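Local coordinates for protein alpha-acetolactate decarboxylase (Bacillus subtilis subsp. spizizenii, PDB 6J3D) that probably catalyses, as a zinc-dependent decarboxylase, the conversion of (2S)-2-acetolactate to (R)-acetoin and carbon dioxide on the way from pyruvate to butanediol, at residues Ser26-Val31 / Ser224-Met229; Val31-Ser36 / Leu231-Thr236; Phe57-Phe62 / Thr178-Leu183; Asp105-Ile110 / Thr220-Gln225. All coordinates share one frame; numbering follows the deposited sequence. Where two conformers were deposited one is given.

Contact 1: Ser26-Val31 / Ser224-Met229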
loop_
_atom_site.group_PDB
_atom_site.type_symbol
_atom_site.label_atom_id
_atom_site.label_comp_id
_atom_site.label_asym_id
_atom_site.label_seq_id
_atom_site.Cartn_x
_atom_site.Cartn_y
_atom_site.Cartn_z
ATOM N N SER A 26 1.241 -2.044 -15.607
ATOM C CA SER A 26 0.270 -2.840 -14.822
ATOM C C SER A 26 0.175 -2.232 -13.432
ATOM O O SER A 26 0.581 -2.847 -12.456
ATOM C CB SER A 26 0.729 -4.314 -14.726
ATOM O OG SER A 26 -0.254 -5.183 -14.132
ATOM N N GLN A 27 -0.331 -1.017 -13.316
ATOM C CA GLN A 27 -0.459 -0.421 -12.000
ATOM C C GLN A 27 -1.806 0.223 -11.754
ATOM O O GLN A 27 -2.447 0.709 -12.706
ATOM C CB GLN A 27 0.641 0.622 -11.772
ATOM C CG GLN A 27 0.443 1.903 -12.446
ATOM C CD GLN A 27 1.391 2.968 -12.002
ATOM O OE1 GLN A 27 2.378 2.715 -11.283
ATOM N NE2 GLN A 27 1.106 4.201 -12.450
ATOM N N ILE A 28 -2.229 0.221 -10.486
ATOM C CA ILE A 28 -3.259 1.123 -9.986
ATOM C C ILE A 28 -2.554 2.315 -9.356
ATOM O O ILE A 28 -1.619 2.130 -8.592
ATOM C CB ILE A 28 -4.166 0.436 -8.972
ATOM C CG1 ILE A 28 -4.950 -0.711 -9.649
ATOM C CG2 ILE A 28 -5.114 1.407 -8.280
ATOM C CD1 ILE A 28 -5.753 -1.394 -8.695
ATOM N N TYR A 29 -2.938 3.537 -9.753
ATOM C CA TYR A 29 -2.393 4.727 -9.222
ATOM C C TYR A 29 -3.378 5.218 -8.193
ATOM O O TYR A 29 -4.524 5.580 -8.533
ATOM C CB TYR A 29 -2.142 5.754 -10.324
ATOM C CG TYR A 29 -1.293 6.888 -9.902
ATOM C CD1 TYR A 29 0.089 6.742 -9.833
ATOM C CD2 TYR A 29 -1.852 8.121 -9.596
ATOM C CE1 TYR A 29 0.896 7.790 -9.444
ATOM C CE2 TYR A 29 -1.043 9.190 -9.202
ATOM C CZ TYR A 29 0.329 8.995 -9.134
ATOM O OH TYR A 29 1.192 9.987 -8.740
ATOM N N GLN A 30 -2.925 5.197 -6.935
ATOM C CA GLN A 30 -3.732 5.451 -5.751
ATOM C C GLN A 30 -3.378 6.775 -5.117
ATOM O O GLN A 30 -2.277 6.961 -4.633
ATOM C CB GLN A 30 -3.565 4.334 -4.724
ATOM C CG GLN A 30 -4.338 4.552 -3.419
ATOM C CD GLN A 30 -5.810 4.671 -3.667
ATOM O OE1 GLN A 30 -6.379 3.815 -4.409
ATOM N NE2 GLN A 30 -6.455 5.740 -3.131
ATOM N N VAL A 31 -4.314 7.711 -5.151
ATOM C CA VAL A 31 -4.107 9.030 -4.597
ATOM C C VAL A 31 -4.645 9.070 -3.188
ATOM O O VAL A 31 -5.848 8.991 -2.957
ATOM C CB VAL A 31 -4.779 10.098 -5.522
ATOM C CG1 VAL A 31 -4.907 11.448 -4.841
ATOM C CG2 VAL A 31 -4.055 10.198 -6.865
ATOM N N SER A 224 -9.522 -6.264 -15.544
ATOM C CA SER A 224 -8.137 -5.951 -15.872
ATOM C C SER A 224 -7.265 -6.200 -14.609
ATOM O O SER A 224 -7.489 -5.572 -13.568
ATOM C CB SER A 224 -8.048 -4.483 -16.313
ATOM O OG SER A 224 -6.747 -4.097 -16.795
ATOM N N GLN A 225 -6.304 -7.123 -14.701
ATOM C CA GLN A 225 -5.492 -7.539 -13.564
ATOM C C GLN A 225 -4.331 -6.590 -13.408
ATOM O O GLN A 225 -3.651 -6.320 -14.382
ATOM C CB GLN A 225 -4.985 -8.980 -13.852
ATOM C CG GLN A 225 -3.992 -9.551 -12.921
ATOM C CD GLN A 225 -3.511 -10.948 -13.361
ATOM O OE1 GLN A 225 -4.280 -11.693 -13.924
ATOM N NE2 GLN A 225 -2.228 -11.265 -13.130
ATOM N N LYS A 226 -4.016 -6.157 -12.182
ATOM C CA LYS A 226 -2.955 -5.180 -11.933
ATOM C C LYS A 226 -1.976 -5.702 -10.910
ATOM O O LYS A 226 -2.429 -6.185 -9.867
ATOM C CB LYS A 226 -3.532 -3.866 -11.458
ATOM C CG LYS A 226 -4.485 -3.206 -12.523
ATOM C CD LYS A 226 -3.770 -2.911 -13.809
ATOM C CE LYS A 226 -4.762 -2.517 -14.932
ATOM N NZ LYS A 226 -4.101 -2.334 -16.249
ATOM N N MET A 227 -0.678 -5.605 -11.217
ATOM C CA MET A 227 0.361 -6.252 -10.383
ATOM C C MET A 227 1.100 -5.218 -9.521
ATOM O O MET A 227 2.001 -5.571 -8.763
ATOM C CB MET A 227 1.389 -6.956 -11.269
ATOM C CG MET A 227 0.828 -8.064 -12.114
ATOM S SD MET A 227 0.013 -9.317 -11.095
ATOM C CE MET A 227 1.390 -10.283 -10.527
ATOM N N ASN A 228 0.749 -3.946 -9.648
ATOM C CA ASN A 228 1.387 -2.897 -8.874
ATOM C C ASN A 228 0.349 -1.932 -8.342
ATOM O O ASN A 228 -0.647 -1.642 -9.015
ATOM C CB ASN A 228 2.326 -2.058 -9.725
ATOM C CG ASN A 228 3.533 -2.769 -10.122
ATOM O OD1 ASN A 228 4.593 -2.698 -9.414
ATOM N ND2 ASN A 228 3.472 -3.382 -11.303
ATOM N N MET A 229 0.576 -1.413 -7.150
ATOM C CA MET A 229 -0.207 -0.333 -6.619
ATOM C C MET A 229 0.730 0.774 -6.167
ATOM O O MET A 229 1.549 0.545 -5.275
ATOM C CB MET A 229 -0.978 -0.810 -5.416
ATOM C CG MET A 229 -2.063 0.072 -5.210
ATOM S SD MET A 229 -1.653 1.221 -4.020
ATOM C CE MET A 229 -2.644 0.266 -2.841
#
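The carbonyl oxygen of Ser-26 gathers donors from Met-227 and Asn-228, beside a break in strand 219-232. The backbone N of Met-227 and the side-chain ND2 of Asn-228 reach it from opposite faces of its carbonyl plane, each well out of that plane. The hydrogen bond from the side-chain amide is the straighter of the two: Asn-228 ND2 lies 3.2 Å from Ser-26 O, with an angle of 160° at the hydrogen and the oxygen in the plane of the amide. A weak third bond comes from Asn-228 N. Met-227 N also donates to the hydroxyl of the same serine, lying 3.0 Å from Ser-26 OG, which stands anti to the backbone N of the serine (chi1 -172°).

Strand 27-31 here joins strand 219-232 in parallel, just past the interruption at Met-227, and the regular pairing sets in with Ile-28 N donating to Asn-228 O at 2.9 Å. That oxygen also receives a CA-H...O contact from Gln-27 CA. With an alanine at Asn-228, Ser-26 O would probably lose its straighter donor, and Asn-230 of the second subunit, which donates to Asn-228 OD1, would be left without that acceptor.

Away from these bonds the side chains of Ile-28 and Lys-226 cross at about a right angle, Ile-28 CG1 lying 3.8 Å from Lys-226 CG, while Lys-226 NZ is satisfied by Phe-101 O. Met-229 brings SD to 3.7 Å from Gln-30 CB; Gln-30 OE1 is held by Ser-98, and Asn-228 and Met-229 pair antiparallel with a strand of the second subunit.

Contact 2: Val31-Ser36 / Leu231-Thr236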
loop_
_atom_site.group_PDB
_atom_site.type_symbol
_atom_site.label_atom_id
_atom_site.label_comp_id
_atom_site.label_asym_id
_atom_site.label_seq_id
_atom_site.Cartn_x
_atom_site.Cartn_y
_atom_site.Cartn_z
ATOM N N VAL A 31 -4.314 7.711 -5.151
ATOM C CA VAL A 31 -4.107 9.030 -4.597
ATOM C C VAL A 31 -4.645 9.070 -3.188
ATOM O O VAL A 31 -5.848 8.991 -2.957
ATOM C CB VAL A 31 -4.779 10.098 -5.522
ATOM C CG1 VAL A 31 -4.907 11.448 -4.841
ATOM C CG2 VAL A 31 -4.055 10.198 -6.865
ATOM N N SER A 32 -3.718 9.205 -2.237
ATOM C CA SER A 32 -3.965 9.289 -0.806
ATOM C C SER A 32 -4.649 8.024 -0.269
ATOM O O SER A 32 -4.710 6.981 -0.948
ATOM C CB SER A 32 -4.740 10.543 -0.416
ATOM O OG SER A 32 -4.620 10.848 0.950
ATOM N N THR A 33 -5.088 8.109 0.981
ATOM C CA THR A 33 -5.597 6.908 1.697
ATOM C C THR A 33 -7.030 7.065 2.124
ATOM O O THR A 33 -7.513 8.184 2.393
ATOM C CB THR A 33 -4.790 6.580 2.956
ATOM O OG1 THR A 33 -5.089 7.506 4.038
ATOM C CG2 THR A 33 -3.275 6.568 2.667
ATOM N N MET A 34 -7.737 5.948 2.195
ATOM C CA MET A 34 -9.111 5.952 2.662
ATOM C C MET A 34 -9.189 6.390 4.142
ATOM O O MET A 34 -10.135 7.099 4.514
ATOM C CB MET A 34 -9.766 4.558 2.419
ATOM C CG MET A 34 -11.205 4.507 2.853
ATOM S SD MET A 34 -12.233 5.607 1.839
ATOM C CE MET A 34 -13.537 5.928 3.007
ATOM N N THR A 35 -8.190 6.051 4.957
ATOM C CA THR A 35 -8.181 6.465 6.358
ATOM C C THR A 35 -8.069 7.986 6.557
ATOM O O THR A 35 -8.664 8.528 7.481
ATOM C CB THR A 35 -7.114 5.721 7.164
ATOM O OG1 THR A 35 -5.784 6.014 6.658
ATOM C CG2 THR A 35 -7.399 4.204 7.123
ATOM N N SER A 36 -7.376 8.667 5.647
ATOM C CA SER A 36 -7.299 10.130 5.645
ATOM C C SER A 36 -8.664 10.723 5.316
ATOM O O SER A 36 -9.085 11.700 5.918
ATOM C CB SER A 36 -6.249 10.613 4.632
ATOM O OG SER A 36 -6.166 12.040 4.592
ATOM N N LEU A 231 1.078 4.241 -4.430
ATOM C CA LEU A 231 0.403 5.159 -3.517
ATOM C C LEU A 231 1.108 6.504 -3.508
ATOM O O LEU A 231 2.307 6.563 -3.249
ATOM C CB LEU A 231 0.410 4.591 -2.122
ATOM C CG LEU A 231 -0.039 5.471 -0.966
ATOM C CD1 LEU A 231 -1.511 5.897 -1.133
ATOM C CD2 LEU A 231 0.161 4.728 0.362
ATOM N N ARG A 232 0.334 7.556 -3.754
ATOM C CA ARG A 232 0.832 8.927 -3.846
ATOM C C ARG A 232 0.244 9.680 -2.664
ATOM O O ARG A 232 -0.976 9.863 -2.598
ATOM C CB ARG A 232 0.385 9.527 -5.183
ATOM C CG ARG A 232 0.774 10.994 -5.340
ATOM C CD ARG A 232 -0.122 11.760 -6.255
ATOM N NE ARG A 232 0.317 13.161 -6.445
ATOM C CZ ARG A 232 0.844 13.660 -7.571
ATOM N NH1 ARG A 232 1.054 12.897 -8.654
ATOM N NH2 ARG A 232 1.167 14.956 -7.614
ATOM N N LEU A 233 1.101 10.177 -1.777
ATOM C CA LEU A 233 0.670 10.889 -0.580
ATOM C C LEU A 233 0.591 12.387 -0.880
ATOM O O LEU A 233 1.401 12.928 -1.670
ATOM C CB LEU A 233 1.578 10.627 0.613
ATOM C CG LEU A 233 1.621 9.163 1.043
ATOM C CD1 LEU A 233 2.553 9.035 2.199
ATOM C CD2 LEU A 233 0.226 8.602 1.373
ATOM N N PRO A 234 -0.383 13.070 -0.263
ATOM C CA PRO A 234 -0.499 14.528 -0.447
ATOM C C PRO A 234 0.526 15.338 0.294
ATOM O O PRO A 234 0.919 14.974 1.395
ATOM C CB PRO A 234 -1.901 14.858 0.096
ATOM C CG PRO A 234 -2.463 13.629 0.614
ATOM C CD PRO A 234 -1.491 12.516 0.517
ATOM N N ASN A 235 0.989 16.416 -0.335
ATOM C CA ASN A 235 1.948 17.309 0.309
ATOM C C ASN A 235 1.156 18.465 0.915
ATOM O O ASN A 235 1.378 19.631 0.554
ATOM C CB ASN A 235 2.901 17.835 -0.755
ATOM C CG ASN A 235 4.094 18.513 -0.172
ATOM O OD1 ASN A 235 4.562 18.112 0.875
ATOM N ND2 ASN A 235 4.607 19.539 -0.847
ATOM N N THR A 236 0.243 18.157 1.831
ATOM C CA THR A 236 -0.598 19.195 2.442
ATOM C C THR A 236 -0.415 19.132 3.946
ATOM O O THR A 236 -0.165 18.069 4.512
ATOM C CB THR A 236 -2.085 18.973 2.104
ATOM O OG1 THR A 236 -2.510 17.735 2.686
ATOM C CG2 THR A 236 -2.310 18.930 0.555
#
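The end of a parallel strand pairing, where strand 27-31 leaves its neighbour 219-232 and turns into helix 34-38, is the element to which this contact belongs. Val-31 still pairs with Arg-232, and the last bond of the ladder between the two segments runs from Ser-32 N to Arg-232 O at 2.8 Å, close to straight at 158°. On the face carrying Val-31 and Arg-232 the side chains meet loosely, Val-31 CG2 lying 4.3 Å from Arg-232 CD; the guanidinium itself is hydrogen-bonded through NH1 to Tyr-29 OH.

Beyond the pairing, Ser-32 adopts a positive phi of 61° that swings the chain out of the strand. Its hydroxyl, set anti to the backbone N, comes up to the CG-CD edge of the Pro-234 ring, with Ser-32 OG 3.5 Å from Pro-234 CG. The methyl CD1 of Leu-231 comes to 3.4 Å from Ser-32 O, an oxygen that also accepts from Gln-30 NE2. Thr-33 CG2 touches two leucine methyls on one side, 4.2 Å from Leu-231 CD1 and slightly farther from Leu-233 CD2.

The other branch of Thr-33 closes the turn: its OG1 accepts from Ser-36 N at 3.0 Å, satisfying one of the first amides of the helix. Leu-231 and Arg-232 also pair antiparallel with a strand of the second subunit, which places the junction near the dimer interface. The arrangement is that of a strand-to-helix turn closed by a threonine N-cap.

Contact 3: Phe57-Phe62 / Thr178-Leu183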
loop_
_atom_site.group_PDB
_atom_site.type_symbol
_atom_site.label_atom_id
_atom_site.label_comp_id
_atom_site.label_asym_id
_atom_site.label_seq_id
_atom_site.Cartn_x
_atom_site.Cartn_y
_atom_site.Cartn_z
ATOM N N PHE A 57 -9.177 5.434 -16.734
ATOM C CA PHE A 57 -10.225 4.749 -16.009
ATOM C C PHE A 57 -10.028 5.027 -14.530
ATOM O O PHE A 57 -8.891 5.025 -14.041
ATOM C CB PHE A 57 -9.993 3.257 -16.257
ATOM C CG PHE A 57 -10.933 2.323 -15.547
ATOM C CD1 PHE A 57 -11.882 1.625 -16.248
ATOM C CD2 PHE A 57 -10.751 2.032 -14.209
ATOM C CE1 PHE A 57 -12.688 0.667 -15.590
ATOM C CE2 PHE A 57 -11.537 1.091 -13.563
ATOM C CZ PHE A 57 -12.518 0.427 -14.250
ATOM N N GLY A 58 -11.095 5.309 -13.806
ATOM C CA GLY A 58 -10.946 5.538 -12.352
ATOM C C GLY A 58 -12.182 6.022 -11.629
ATOM O O GLY A 58 -13.232 6.302 -12.250
ATOM N N ILE A 59 -12.037 6.109 -10.308
ATOM C CA ILE A 59 -13.092 6.527 -9.402
ATOM C C ILE A 59 -12.498 7.290 -8.252
ATOM O O ILE A 59 -11.284 7.265 -8.035
ATOM C CB ILE A 59 -13.879 5.311 -8.815
ATOM C CG1 ILE A 59 -12.964 4.384 -7.997
ATOM C CG2 ILE A 59 -14.675 4.576 -9.951
ATOM C CD1 ILE A 59 -13.735 3.347 -7.228
ATOM N N GLY A 60 -13.351 7.995 -7.532
ATOM C CA GLY A 60 -12.924 8.704 -6.347
ATOM C C GLY A 60 -13.852 9.804 -5.990
ATOM O O GLY A 60 -15.060 9.723 -6.256
ATOM N N THR A 61 -13.297 10.820 -5.338
ATOM C CA THR A 61 -14.098 12.007 -5.047
ATOM C C THR A 61 -13.287 13.280 -5.345
ATOM O O THR A 61 -12.247 13.212 -5.980
ATOM C CB THR A 61 -14.645 11.977 -3.606
ATOM O OG1 THR A 61 -15.583 13.084 -3.403
ATOM C CG2 THR A 61 -13.530 12.007 -2.612
ATOM N N PHE A 62 -13.842 14.429 -4.981
ATOM C CA PHE A 62 -13.254 15.701 -5.327
ATOM C C PHE A 62 -13.020 16.433 -4.013
ATOM O O PHE A 62 -13.581 16.062 -2.970
ATOM C CB PHE A 62 -14.212 16.513 -6.187
ATOM C CG PHE A 62 -14.369 16.000 -7.584
ATOM C CD1 PHE A 62 -13.662 16.554 -8.648
ATOM C CD2 PHE A 62 -15.268 14.980 -7.861
ATOM C CE1 PHE A 62 -13.862 16.104 -9.953
ATOM C CE2 PHE A 62 -15.421 14.524 -9.126
ATOM C CZ PHE A 62 -14.709 15.066 -10.172
ATOM N N THR A 178 -22.924 2.086 -17.065
ATOM C CA THR A 178 -21.628 1.504 -16.800
ATOM C C THR A 178 -21.286 1.618 -15.320
ATOM O O THR A 178 -21.400 2.702 -14.725
ATOM C CB THR A 178 -20.539 2.225 -17.676
ATOM O OG1 THR A 178 -20.824 1.949 -19.073
ATOM C CG2 THR A 178 -19.165 1.735 -17.320
ATOM N N ILE A 179 -20.854 0.510 -14.738
ATOM C CA ILE A 179 -20.278 0.472 -13.411
ATOM C C ILE A 179 -18.803 0.246 -13.636
ATOM O O ILE A 179 -18.422 -0.643 -14.387
ATOM C CB ILE A 179 -20.823 -0.686 -12.533
ATOM C CG1 ILE A 179 -22.263 -0.446 -12.126
ATOM C CG2 ILE A 179 -19.949 -0.858 -11.249
ATOM C CD1 ILE A 179 -22.922 -1.589 -11.397
ATOM N N VAL A 180 -17.973 1.025 -12.968
ATOM C CA VAL A 180 -16.520 0.829 -12.973
ATOM C C VAL A 180 -15.990 0.903 -11.575
ATOM O O VAL A 180 -16.537 1.619 -10.700
ATOM C CB VAL A 180 -15.736 1.829 -13.858
ATOM C CG1 VAL A 180 -16.015 1.551 -15.347
ATOM C CG2 VAL A 180 -16.004 3.272 -13.449
ATOM N N GLY A 181 -14.920 0.152 -11.321
ATOM C CA GLY A 181 -14.234 0.295 -10.066
ATOM C C GLY A 181 -13.084 -0.655 -9.930
ATOM O O GLY A 181 -12.570 -1.173 -10.907
ATOM N N PHE A 182 -12.751 -0.912 -8.674
ATOM C CA PHE A 182 -11.572 -1.678 -8.340
ATOM C C PHE A 182 -11.878 -2.743 -7.319
ATOM O O PHE A 182 -12.741 -2.561 -6.452
ATOM C CB PHE A 182 -10.481 -0.741 -7.816
ATOM C CG PHE A 182 -9.988 0.229 -8.823
ATOM C CD1 PHE A 182 -9.076 -0.161 -9.775
ATOM C CD2 PHE A 182 -10.472 1.536 -8.855
ATOM C CE1 PHE A 182 -8.616 0.775 -10.731
ATOM C CE2 PHE A 182 -10.016 2.432 -9.803
ATOM C CZ PHE A 182 -9.133 2.057 -10.735
ATOM N N LEU A 183 -11.140 -3.860 -7.412
ATOM C CA LEU A 183 -11.189 -4.947 -6.439
ATOM C C LEU A 183 -9.836 -4.921 -5.724
ATOM O O LEU A 183 -8.799 -4.979 -6.398
ATOM C CB LEU A 183 -11.368 -6.272 -7.156
ATOM C CG LEU A 183 -12.446 -6.472 -8.187
ATOM C CD1 LEU A 183 -12.602 -7.974 -8.333
ATOM C CD2 LEU A 183 -13.706 -5.738 -7.936
#
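Phe-57 turns its edge toward the face of Phe-182 in an offset edge-to-face pair, the ring centroids 5.6 Å apart and the planes at 81°. The CD2 and CE2 side of Phe-57 does the touching, with CD2 3.8 Å from Phe-182 CZ. The carbonyl oxygen of Gly-181 lies at the same ring's edge, in its plane, 3.6 Å from Phe-57 CE2.

Aliphatic side chains adjoin this pair. Val-180 pushes CG1 to 3.5 Å from Phe-57 CE1. On Ile-59 the two branches divide the work: CG1, placed between the backbone N and the carbonyl carbon (chi1 61°), meets the edge of the Phe-182 ring in its plane, 3.9 Å from CD2, whereas Ile-59 CG2 lies 4.0 Å from Val-180 CG2.

No hydrogen bond links the segments, which is what crossed layers would lead one to expect: strands 57-61 and 178-183 pass at 82° with 6.4 Å between their axes, so side chains rather than backbones join them. This is face-to-face packing of nearly orthogonal strands in the core of the acetolactate decarboxylase fold.

Two glycines lie in the contact: Gly-58 CA is at the edge of the Phe-182 ring, 4.1 Å from CE2, and Gly-181 CA is met by the terminal methyl of Ile-59. That isoleucine also packs on His-197 and His-199, two of the three histidines that bind the zinc ion; Phe-57 stacks on Phe-102.

Contact 4: Asp105-Ile110 / Thr220-Gln225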
loop_
_atom_site.group_PDB
_atom_site.type_symbol
_atom_site.label_atom_id
_atom_site.label_comp_id
_atom_site.label_asym_id
_atom_site.label_seq_id
_atom_site.Cartn_x
_atom_site.Cartn_y
_atom_site.Cartn_z
ATOM N N ASP A 105 -8.486 -8.010 -19.753
ATOM C CA ASP A 105 -7.847 -9.306 -19.685
ATOM C C ASP A 105 -8.821 -10.511 -19.588
ATOM O O ASP A 105 -8.476 -11.631 -20.010
ATOM C CB ASP A 105 -6.860 -9.310 -18.507
ATOM C CG ASP A 105 -5.931 -8.093 -18.526
ATOM O OD1 ASP A 105 -5.605 -7.561 -19.626
ATOM O OD2 ASP A 105 -5.561 -7.627 -17.431
ATOM N N MET A 106 -9.977 -10.298 -18.966
ATOM C CA MET A 106 -11.044 -11.293 -18.884
ATOM C C MET A 106 -12.349 -10.625 -19.281
ATOM O O MET A 106 -12.580 -9.461 -18.918
ATOM C CB MET A 106 -11.186 -11.834 -17.455
ATOM C CG MET A 106 -9.989 -12.639 -16.932
ATOM S SD MET A 106 -9.848 -12.708 -15.109
ATOM C CE MET A 106 -8.930 -11.220 -14.733
ATOM N N THR A 107 -13.196 -11.371 -19.971
ATOM C CA THR A 107 -14.530 -10.928 -20.335
ATOM C C THR A 107 -15.546 -11.997 -19.967
ATOM O O THR A 107 -15.276 -13.205 -20.139
ATOM C CB THR A 107 -14.626 -10.626 -21.821
ATOM O OG1 THR A 107 -13.608 -9.665 -22.179
ATOM C CG2 THR A 107 -15.980 -10.067 -22.137
ATOM N N HIS A 108 -16.713 -11.580 -19.490
ATOM C CA HIS A 108 -17.786 -12.528 -19.130
ATOM C C HIS A 108 -19.126 -11.868 -19.399
ATOM O O HIS A 108 -19.339 -10.735 -18.978
ATOM C CB HIS A 108 -17.647 -12.891 -17.635
ATOM C CG HIS A 108 -18.586 -13.961 -17.182
ATOM N ND1 HIS A 108 -18.526 -15.256 -17.658
ATOM C CD2 HIS A 108 -19.646 -13.918 -16.339
ATOM C CE1 HIS A 108 -19.515 -15.960 -17.133
ATOM N NE2 HIS A 108 -20.205 -15.173 -16.323
ATOM N N LYS A 109 -20.040 -12.588 -20.043
ATOM C CA LYS A 109 -21.379 -12.102 -20.295
ATOM C C LYS A 109 -22.346 -12.594 -19.224
ATOM O O LYS A 109 -22.283 -13.765 -18.799
ATOM C CB LYS A 109 -21.845 -12.540 -21.692
ATOM C CG LYS A 109 -20.834 -12.119 -22.805
ATOM C CD LYS A 109 -21.381 -11.171 -23.858
ATOM C CE LYS A 109 -20.209 -10.376 -24.541
ATOM N NZ LYS A 109 -20.537 -8.939 -24.949
ATOM N N ILE A 110 -23.256 -11.717 -18.812
ATOM C CA ILE A 110 -24.256 -12.086 -17.827
ATOM C C ILE A 110 -25.606 -11.744 -18.472
ATOM O O ILE A 110 -25.861 -10.578 -18.760
ATOM C CB ILE A 110 -24.011 -11.379 -16.479
ATOM C CG1 ILE A 110 -22.819 -12.025 -15.767
ATOM C CG2 ILE A 110 -25.236 -11.522 -15.552
ATOM C CD1 ILE A 110 -22.221 -11.220 -14.688
ATOM N N THR A 220 -22.090 -7.017 -19.958
ATOM C CA THR A 220 -20.776 -7.530 -20.261
ATOM C C THR A 220 -19.830 -7.055 -19.177
ATOM O O THR A 220 -19.772 -5.869 -18.889
ATOM C CB THR A 220 -20.258 -7.070 -21.625
ATOM O OG1 THR A 220 -21.145 -7.532 -22.651
ATOM C CG2 THR A 220 -18.859 -7.693 -21.908
ATOM N N VAL A 221 -19.084 -7.987 -18.588
ATOM C CA VAL A 221 -18.156 -7.672 -17.521
ATOM C C VAL A 221 -16.765 -7.841 -18.105
ATOM O O VAL A 221 -16.476 -8.865 -18.735
ATOM C CB VAL A 221 -18.306 -8.593 -16.309
ATOM C CG1 VAL A 221 -17.281 -8.228 -15.187
ATOM C CG2 VAL A 221 -19.753 -8.522 -15.794
ATOM N N THR A 222 -15.924 -6.832 -17.892
ATOM C CA THR A 222 -14.503 -6.896 -18.233
ATOM C C THR A 222 -13.671 -6.615 -17.011
ATOM O O THR A 222 -14.030 -5.803 -16.186
ATOM C CB THR A 222 -14.141 -5.987 -19.439
ATOM O OG1 THR A 222 -14.598 -4.642 -19.237
ATOM C CG2 THR A 222 -14.833 -6.498 -20.709
ATOM N N ILE A 223 -12.577 -7.363 -16.900
ATOM C CA ILE A 223 -11.669 -7.315 -15.756
ATOM C C ILE A 223 -10.245 -7.127 -16.251
ATOM O O ILE A 223 -9.767 -7.805 -17.178
ATOM C CB ILE A 223 -11.766 -8.571 -14.899
ATOM C CG1 ILE A 223 -13.204 -8.815 -14.475
ATOM C CG2 ILE A 223 -10.827 -8.487 -13.643
ATOM C CD1 ILE A 223 -13.441 -10.133 -13.836
ATOM N N SER A 224 -9.522 -6.264 -15.544
ATOM C CA SER A 224 -8.137 -5.951 -15.872
ATOM C C SER A 224 -7.265 -6.200 -14.609
ATOM O O SER A 224 -7.489 -5.572 -13.568
ATOM C CB SER A 224 -8.048 -4.483 -16.313
ATOM O OG SER A 224 -6.747 -4.097 -16.795
ATOM N N GLN A 225 -6.304 -7.123 -14.701
ATOM C CA GLN A 225 -5.492 -7.539 -13.564
ATOM C C GLN A 225 -4.331 -6.590 -13.408
ATOM O O GLN A 225 -3.651 -6.320 -14.382
ATOM C CB GLN A 225 -4.985 -8.980 -13.852
ATOM C CG GLN A 225 -3.992 -9.551 -12.921
ATOM C CD GLN A 225 -3.511 -10.948 -13.361
ATOM O OE1 GLN A 225 -4.280 -11.693 -13.924
ATOM N NE2 GLN A 225 -2.228 -11.265 -13.130
HETATM O O HOH W 1 -3.701 -5.627 -17.063
#
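Strands 106-110 and 220-225 run antiparallel, with four backbone bonds in two reciprocal pairs, Met-106 with Ile-223 and His-108 with Val-221; the shortest include His-108 N to Val-221 O at 2.8 Å. At the start of the edge strand Asp-105 and Met-106 both face Ile-223, a classic beta bulge in which Met-106 N makes the sound bond to Ile-223 O and Asp-105 N only a weak one.

The bulge brings the aspartate carboxylate alongside the partner strand. Asp-105 CG lies anti to the carbonyl carbon (chi1 -50°), which carries OD2 to 2.9 Å from Gln-225 N, met on the anti side of the carboxylate. A water donates both to Asp-105 OD2 and to Gln-225 O, fastening the same corner a second time, while Ser-224 OG takes its bond from Thr-103 N.

On the face of the threonines, Thr-107 CG2 rests 3.7 Å from Thr-220 CG2. Lys-109 and Thr-220 lie side by side pointing the same way, and the ammonium donates from Lys-109 NZ to Thr-220 OG1 at 2.8 Å. A valine at Thr-220 would probably leave that ammonium without its hydroxyl acceptor and the end of the lysine chain more free to turn. On the other face Met-106, in one of its two conformers, brings CE to 3.5 Å from Ile-223 CG2, and Ile-110 CD1 lies 3.8 Å from Val-221 CG2, toward helix 116-126.

The chemistry is thus two-sided: mostly apolar groups, with His-108 among them, lie on the helix side, hydroxyls and the lysine occupy the other face, and a carboxylate stands in for the regular backbone acceptor where the bulge ends the ladder.

Three of the four contacts share strand 219-232, read along its length: contact 4 pairs its beginning with an edge strand, contact 1 meets it around its break, and contact 2 takes its end. Contacts 1 and 2 continue one another through Val-31, bridged by Gln-30 O and Arg-232 N, and both touch the second subunit through antiparallel pairing. Contact 3 alone lies near the centre of the chain, beside the zinc histidines, and is joined to contact 1 where Ile-28 packs on Phe-182. Chemistry follows place: contact 3 is built almost entirely of apolar side chains, with no hydrogen bond, contact 2 is buried with one bond across it, and the partly exposed contacts 1 and 4 are rich in them.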